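Local atomic coordinates of centrosome-associated zinc finger protein Cp190 (Drosophila melanogaster, PDB entry 6ER1), a protein that organises chromatin domains and boundaries when recruited by insulator DNA-binding proteins, and homodimerizes through the N-terminal BTB domain described here. Residues A[36-41]-A[46-51]; A[52-55]-A[60-63]. All coordinates share one frame; numbering follows the deposited sequence. Where two conformers were deposited one is given.

Interaction 1: A[36-41]-A[46-51]; sequences DLTLQF and QLKVHR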
ATOM      1  N   ASP A  36       2.305   7.597   7.143  1.00 19.88           N
ATOM      2  CA  ASP A  36       2.672   8.919   6.650  1.00 20.77           C
ATOM      3  C   ASP A  36       1.598   9.943   6.823  1.00 20.23           C
ATOM      4  O   ASP A  36       1.724  11.061   6.323  1.00 23.11           O
ATOM      5  CB  ASP A  36       3.110   8.835   5.181  1.00 21.63           C
ATOM      6  CG  ASP A  36       2.073   8.214   4.298  1.00 22.48           C
ATOM      7  OD1 ASP A  36       0.925   7.990   4.721  1.00 22.09           O
ATOM      8  OD2 ASP A  36       2.401   7.928   3.144  1.00 27.30           O
ATOM      9  N   LEU A  37       0.589   9.596   7.619  1.00 19.21           N
ATOM     10  CA  LEU A  37      -0.520  10.495   7.916  1.00 17.97           C
ATOM     11  C   LEU A  37      -1.012  10.185   9.329  1.00 18.54           C
ATOM     12  O   LEU A  37      -1.332   9.021   9.636  1.00 19.72           O
ATOM     13  CB  LEU A  37      -1.636  10.317   6.913  1.00 20.49           C
ATOM     14  CG  LEU A  37      -2.913  11.123   7.120  1.00 20.42           C
ATOM     15  CD1 LEU A  37      -2.683  12.616   7.257  1.00 22.90           C
ATOM     16  CD2 LEU A  37      -3.894  10.839   5.999  1.00 22.41           C
ATOM     17  N   THR A  38      -1.068  11.207  10.196  1.00 17.72           N
ATOM     18  CA  THR A  38      -1.519  11.065  11.556  1.00 17.26           C
ATOM     19  C   THR A  38      -2.819  11.828  11.685  1.00 16.16           C
ATOM     20  O   THR A  38      -2.853  13.045  11.432  1.00 19.78           O
ATOM     21  CB  THR A  38      -0.471  11.579  12.552  1.00 19.49           C
ATOM     22  OG1 THR A  38       0.748  10.834  12.386  1.00 22.91           O
ATOM     23  CG2 THR A  38      -0.930  11.453  14.002  1.00 20.51           C
ATOM     24  N   LEU A  39      -3.883  11.108  12.062  1.00 16.52           N
ATOM     25  CA  LEU A  39      -5.202  11.699  12.273  1.00 16.81           C
ATOM     26  C   LEU A  39      -5.375  11.985  13.745  1.00 17.50           C
ATOM     27  O   LEU A  39      -5.120  11.119  14.582  1.00 20.36           O
ATOM     28  CB  LEU A  39      -6.302  10.739  11.841  1.00 15.39           C
ATOM     29  CG  LEU A  39      -6.107  10.092  10.472  1.00 15.49           C
ATOM     30  CD1 LEU A  39      -7.208   9.117  10.191  1.00 16.46           C
ATOM     31  CD2 LEU A  39      -6.028  11.133   9.377  1.00 16.62           C
ATOM     32  N   GLN A  40      -5.798  13.194  14.081  1.00 17.46           N
ATOM     33  CA  GLN A  40      -5.996  13.587  15.472  1.00 17.56           C
ATOM     34  C   GLN A  40      -7.449  13.912  15.782  1.00 16.97           C
ATOM     35  O   GLN A  40      -8.053  14.755  15.082  1.00 19.03           O
ATOM     36  CB  GLN A  40      -5.070  14.742  15.840  1.00 19.93           C
ATOM     37  CG  GLN A  40      -5.161  15.091  17.330  1.00 22.11           C
ATOM     38  CD  GLN A  40      -4.025  15.945  17.796  1.00 26.37           C
ATOM     39  OE1 GLN A  40      -2.868  15.661  17.512  1.00 26.60           O
ATOM     40  NE2 GLN A  40      -4.347  17.004  18.532  1.00 28.90           N
ATOM     41  N   PHE A  41      -7.957  13.279  16.851  1.00 16.87           N
ATOM     42  CA  PHE A  41      -9.326  13.447  17.312  1.00 17.07           C
ATOM     43  C   PHE A  41      -9.462  14.551  18.367  1.00 19.23           C
ATOM     44  O   PHE A  41      -8.457  15.052  18.889  1.00 21.27           O
ATOM     45  CB  PHE A  41      -9.882  12.086  17.734  1.00 17.22           C
ATOM     46  CG  PHE A  41      -9.829  11.071  16.643  1.00 15.95           C
ATOM     47  CD1 PHE A  41     -10.627  11.213  15.531  1.00 16.67           C
ATOM     48  CD2 PHE A  41      -8.999   9.979  16.729  1.00 18.30           C
ATOM     49  CE1 PHE A  41     -10.590  10.275  14.511  1.00 18.10           C
ATOM     50  CE2 PHE A  41      -8.965   9.031  15.744  1.00 19.34           C
ATOM     51  CZ  PHE A  41      -9.758   9.173  14.610  1.00 17.41           C
ATOM     52  N   GLN A  46      -4.782   9.788  18.620  1.00 22.13           N
ATOM     53  CA  GLN A  46      -4.301   9.759  17.259  1.00 21.96           C
ATOM     54  C   GLN A  46      -4.413   8.386  16.660  1.00 19.59           C
ATOM     55  O   GLN A  46      -4.269   7.374  17.338  1.00 26.88           O
ATOM     56  CB  GLN A  46      -2.851  10.226  17.221  1.00 23.03           C
ATOM     57  CG  GLN A  46      -2.654  11.670  17.627  1.00 25.11           C
ATOM     58  CD  GLN A  46      -1.223  12.133  17.545  1.00 24.55           C
ATOM     59  OE1 GLN A  46      -0.281  11.337  17.643  1.00 31.58           O
ATOM     60  NE2 GLN A  46      -1.045  13.429  17.399  1.00 27.12           N
ATOM     61  N   LEU A  47      -4.589   8.380  15.342  1.00 16.95           N
ATOM     62  CA  LEU A  47      -4.595   7.154  14.548  1.00 17.34           C
ATOM     63  C   LEU A  47      -3.633   7.377  13.373  1.00 17.70           C
ATOM     64  O   LEU A  47      -3.834   8.295  12.563  1.00 18.83           O
ATOM     65  CB  LEU A  47      -5.995   6.867  14.022  1.00 17.72           C
ATOM     66  CG  LEU A  47      -6.201   5.622  13.167  1.00 18.75           C
ATOM     67  CD1 LEU A  47      -5.770   4.364  13.897  1.00 21.23           C
ATOM     68  CD2 LEU A  47      -7.611   5.501  12.650  1.00 20.86           C
ATOM     69  N   LYS A  48      -2.602   6.545  13.281  1.00 17.14           N
ATOM     70  CA  LYS A  48      -1.601   6.648  12.203  1.00 17.40           C
ATOM     71  C   LYS A  48      -1.922   5.695  11.075  1.00 17.69           C
ATOM     72  O   LYS A  48      -2.176   4.516  11.324  1.00 18.37           O
ATOM     73  CB  LYS A  48      -0.208   6.377  12.737  1.00 19.03           C
ATOM     74  CG  LYS A  48       0.195   7.444  13.738  1.00 20.96           C
ATOM     75  CD  LYS A  48       1.567   7.316  14.338  1.00 28.63           C
ATOM     76  CE  LYS A  48       1.814   8.542  15.230  1.00 29.41           C
ATOM     77  NZ  LYS A  48       3.160   8.568  15.861  1.00 37.00           N
ATOM     78  N   VAL A  49      -1.888   6.196   9.840  1.00 17.02           N
ATOM     79  CA  VAL A  49      -2.367   5.448   8.703  1.00 16.81           C
ATOM     80  C   VAL A  49      -1.388   5.669   7.527  1.00 16.25           C
ATOM     81  O   VAL A  49      -0.457   6.475   7.587  1.00 18.29           O
ATOM     82  CB  VAL A  49      -3.808   5.895   8.331  1.00 17.02           C
ATOM     83  CG1 VAL A  49      -4.778   5.656   9.455  1.00 17.64           C
ATOM     84  CG2 VAL A  49      -3.844   7.359   7.917  1.00 19.01           C
ATOM     85  N   HIS A  50      -1.684   4.980   6.436  1.00 16.85           N
ATOM     86  CA  HIS A  50      -0.995   5.124   5.131  1.00 17.55           C
ATOM     87  C   HIS A  50      -1.891   5.853   4.171  1.00 16.38           C
ATOM     88  O   HIS A  50      -2.967   5.355   3.838  1.00 17.14           O
ATOM     89  CB  HIS A  50      -0.638   3.770   4.558  1.00 18.64           C
ATOM     90  CG  HIS A  50       0.193   2.915   5.454  1.00 17.41           C
ATOM     91  ND1 HIS A  50      -0.372   1.974   6.301  1.00 19.66           N
ATOM     92  CD2 HIS A  50       1.528   2.874   5.687  1.00 18.18           C
ATOM     93  CE1 HIS A  50       0.574   1.376   6.989  1.00 19.12           C
ATOM     94  NE2 HIS A  50       1.741   1.907   6.647  1.00 18.58           N
ATOM     95  N   ARG A  51      -1.448   7.008   3.694  1.00 17.64           N
ATOM     96  CA  ARG A  51      -2.212   7.823   2.756  1.00 19.76           C
ATOM     97  C   ARG A  51      -2.712   7.016   1.561  1.00 19.57           C
ATOM     98  O   ARG A  51      -3.883   7.173   1.176  1.00 21.62           O
ATOM     99  CB  ARG A  51      -1.385   9.001   2.308  1.00 26.44           C
ATOM    100  CG  ARG A  51      -2.162  10.114   1.680  1.00 30.19           C
ATOM    101  CD  ARG A  51      -1.239  11.285   1.313  1.00 29.38           C
ATOM    102  NE  ARG A  51      -0.942  12.092   2.504  1.00 29.60           N
ATOM    103  CZ  ARG A  51       0.203  12.116   3.175  1.00 33.04           C
ATOM    104  NH1 ARG A  51       1.242  11.380   2.801  1.00 35.77           N
ATOM    105  NH2 ARG A  51       0.321  12.901   4.251  1.00 37.80           N
TER
HETATM  106  O   HOH W   1       1.766   9.501   0.593  1.00 36.49           O
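Leu37 lays its CB alongside Val49 CG2, 3.8 Å away, the two side chains pointing the same way in the antiparallel β-hairpin of strands 37-40 and 46-49 of the BTB domain. They lie on the face that carries Leu39 and Leu47 and packs against helix 83-95, and the Phe41 ring reaches back to Leu47, its CE2 4.1 Å from Leu47 CB. On the other face, Thr38 CG2 touches Gln46 CD at 3.6 Å, while Gln46 NE2 donates to Gln40 OE1 over 2.9 Å, their amide planes 41° apart. Leu39 and Leu47 form a hydrogen-bonded pair, with N-H...O bonds in both directions. At the Asp36 end this pairing gives way to a classic β bulge, where Val49 O accepts from both Asp36 N and Leu37 N. With chi1 at 56°, the Asp36 carboxylate is folded between its backbone N and carbonyl carbon, which brings it to the start of helix 51-57. There its OD2 forms a long salt bridge to Arg51 NH1, and a water accepts from Arg51 NH1 and donates to Asp36 OD2, although Arg51 NE pairs with Glu65. Asp36 OD1 takes an almost straight bond (172°) from Arg51 N, 2.8 Å away, on its syn lone pair.

Interaction 2: A[52-55]-A[60-63]; sequences LVLS and YFNV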
ATOM      1  N   LEU A  52      -1.844   6.162   0.994  1.00 18.13           N
ATOM      2  CA  LEU A  52      -2.217   5.425  -0.193  1.00 17.18           C
ATOM      3  C   LEU A  52      -3.331   4.438   0.068  1.00 16.98           C
ATOM      4  O   LEU A  52      -4.137   4.175  -0.848  1.00 19.78           O
ATOM      5  CB  LEU A  52      -0.998   4.784  -0.806  1.00 22.80           C
ATOM      6  CG  LEU A  52      -0.386   3.488  -0.335  1.00 26.74           C
ATOM      7  CD1 LEU A  52      -1.276   2.302  -0.697  1.00 27.50           C
ATOM      8  CD2 LEU A  52       0.981   3.252  -0.953  1.00 28.15           C
ATOM      9  N   VAL A  53      -3.404   3.887   1.306  1.00 16.23           N
ATOM     10  CA  VAL A  53      -4.488   2.956   1.588  1.00 15.94           C
ATOM     11  C   VAL A  53      -5.825   3.706   1.606  1.00 15.63           C
ATOM     12  O   VAL A  53      -6.848   3.247   1.059  1.00 16.77           O
ATOM     13  CB  VAL A  53      -4.246   2.242   2.930  1.00 15.41           C
ATOM     14  CG1 VAL A  53      -5.427   1.362   3.271  1.00 16.95           C
ATOM     15  CG2 VAL A  53      -2.986   1.374   2.819  1.00 17.13           C
ATOM     16  N   LEU A  54      -5.823   4.851   2.267  1.00 16.12           N
ATOM     17  CA  LEU A  54      -7.044   5.673   2.359  1.00 17.04           C
ATOM     18  C   LEU A  54      -7.494   6.103   0.940  1.00 16.19           C
ATOM     19  O   LEU A  54      -8.684   6.017   0.543  1.00 16.78           O
ATOM     20  CB  LEU A  54      -6.794   6.879   3.252  1.00 18.49           C
ATOM     21  CG  LEU A  54      -7.010   6.604   4.784  1.00 18.66           C
ATOM     22  CD1 LEU A  54      -6.397   5.364   5.327  1.00 17.79           C
ATOM     23  CD2 LEU A  54      -6.516   7.772   5.600  1.00 23.92           C
ATOM     24  N   SER A  55      -6.517   6.442   0.130  1.00 16.92           N
ATOM     25  CA  SER A  55      -6.794   6.975  -1.219  1.00 15.81           C
ATOM     26  C   SER A  55      -7.369   5.927  -2.187  1.00 15.17           C
ATOM     27  O   SER A  55      -8.023   6.283  -3.169  1.00 18.46           O
ATOM     28  CB  SER A  55      -5.560   7.577  -1.842  1.00 20.88           C
ATOM     29  OG  SER A  55      -5.021   8.623  -1.015  1.00 24.89           O
ATOM     30  N   TYR A  60     -11.628  11.762   0.193  1.00 16.18           N
ATOM     31  CA  TYR A  60     -12.022  12.643   1.309  1.00 14.71           C
ATOM     32  C   TYR A  60     -10.839  13.025   2.187  1.00 15.06           C
ATOM     33  O   TYR A  60     -10.728  14.159   2.635  1.00 15.33           O
ATOM     34  CB  TYR A  60     -13.086  11.981   2.099  1.00 15.24           C
ATOM     35  CG  TYR A  60     -13.698  12.841   3.181  1.00 14.79           C
ATOM     36  CD1 TYR A  60     -14.630  13.841   2.899  1.00 15.27           C
ATOM     37  CD2 TYR A  60     -13.384  12.593   4.514  1.00 16.04           C
ATOM     38  CE1 TYR A  60     -15.233  14.583   3.929  1.00 16.97           C
ATOM     39  CE2 TYR A  60     -14.005  13.275   5.548  1.00 16.93           C
ATOM     40  CZ  TYR A  60     -14.910  14.264   5.269  1.00 17.11           C
ATOM     41  OH  TYR A  60     -15.464  14.953   6.335  1.00 21.84           O
ATOM     42  N   PHE A  61      -9.953  12.065   2.489  1.00 16.38           N
ATOM     43  CA  PHE A  61      -8.783  12.411   3.282  1.00 16.17           C
ATOM     44  C   PHE A  61      -7.865  13.390   2.524  1.00 16.08           C
ATOM     45  O   PHE A  61      -7.270  14.251   3.149  1.00 19.70           O
ATOM     46  CB  PHE A  61      -8.036  11.181   3.766  1.00 18.78           C
ATOM     47  CG  PHE A  61      -8.763  10.410   4.835  1.00 17.49           C
ATOM     48  CD1 PHE A  61      -8.563  10.733   6.143  1.00 19.05           C
ATOM     49  CD2 PHE A  61      -9.627   9.365   4.539  1.00 18.89           C
ATOM     50  CE1 PHE A  61      -9.198  10.036   7.125  1.00 19.92           C
ATOM     51  CE2 PHE A  61     -10.294   8.675   5.538  1.00 18.70           C
ATOM     52  CZ  PHE A  61     -10.038   9.015   6.814  1.00 20.92           C
ATOM     53  N   ASN A  62      -7.825  13.304   1.172  1.00 16.89           N
ATOM     54  CA  ASN A  62      -7.114  14.284   0.367  1.00 16.91           C
ATOM     55  C   ASN A  62      -7.683  15.696   0.592  1.00 16.74           C
ATOM     56  O   ASN A  62      -6.951  16.654   0.796  1.00 19.91           O
ATOM     57  CB  ASN A  62      -7.077  13.935  -1.135  1.00 20.30           C
ATOM     58  CG  ASN A  62      -6.266  12.684  -1.429  1.00 20.92           C
ATOM     59  OD1 ASN A  62      -5.226  12.455  -0.832  1.00 24.89           O
ATOM     60  ND2 ASN A  62      -6.720  11.901  -2.403  1.00 27.70           N
ATOM     61  N   VAL A  63      -9.000  15.788   0.594  1.00 15.42           N
ATOM     62  CA  VAL A  63      -9.619  17.101   0.817  1.00 14.75           C
ATOM     63  C   VAL A  63      -9.403  17.605   2.228  1.00 14.74           C
ATOM     64  O   VAL A  63      -9.167  18.793   2.410  1.00 17.03           O
ATOM     65  CB  VAL A  63     -11.097  17.156   0.319  1.00 16.97           C
ATOM     66  CG1 VAL A  63     -12.028  17.973   1.195  0.50 21.78           C
ATOM     67  CG2 VAL A  63     -11.107  17.749  -1.082  0.50 21.90           C
TER
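The Phe61 ring carries Leu54 CD2 over one face, and other residues of the BTB domain also surround it: the Phe81 ring meets it with the planes at about 55°, and Met93, Met115 and Leu39 touch it. This is helix-to-helix packing within the BTB fold, between the successive short helices 51-57 and 60-67, and it centres on a CH-pi contact. The methyl stands 3.5 Å from the ring centroid and only 9° off the ring normal, so all six ring carbons lie at similar range from it, from CG at 3.5 Å to CZ at 3.9 Å. Leu54 CG follows behind, leaning to one side of the ring, with 3.8 Å to Phe61 CD2. Both residues point their CB toward the opposing helix, and Phe61 CG lies anti to its own carbonyl carbon (chi1 -71°), which carries the ring toward helix 51-57, where one face meets the leucine. An alanine at Phe61 would keep the CB but is likely to leave Leu54 CD2 without the aromatic surface it rests on and to open a gap between the two helices beside Phe81 and Met93. Next to this buried pair the contact becomes polar and looser. Ser55 and Asn62 merely approach each other, and each has its hydrogen bond elsewhere: Ser55 OG with Arg51 O, one turn back in its own helix, and Asn62 ND2 with Asp59 OD1. Asn62 ND2 also bonds to Tyr34 OH of the second subunit, whose Tyr34 packs on Ser55 as well, so this border of the helix pair belongs to the dimer interface. Between the two helices, Ser55 OG stands 3.8 Å from Asn62 OD1.

Interaction 1 pairs strands 37-40 and 46-49 of the hairpin largely through backbone hydrogen bonds, with polar groups on one face and at the bulge; interaction 2 joins two helices mainly through the apolar contact of Leu54 with Phe61, with no polar bond between the segments. The chain runs directly from strand 46-49 into helix 51-57, so the contacts follow in series, and their apolar sides merge into one core. Leu54 CD2 lies 3.6 Å from Val49 CG2, and Leu39 CD1 reaches Phe61 CE1 at 3.8 Å. This side, with Leu37, is buried, whereas Gln46 and Lys48 of the hairpin are exposed. Both contacts reach the second subunit.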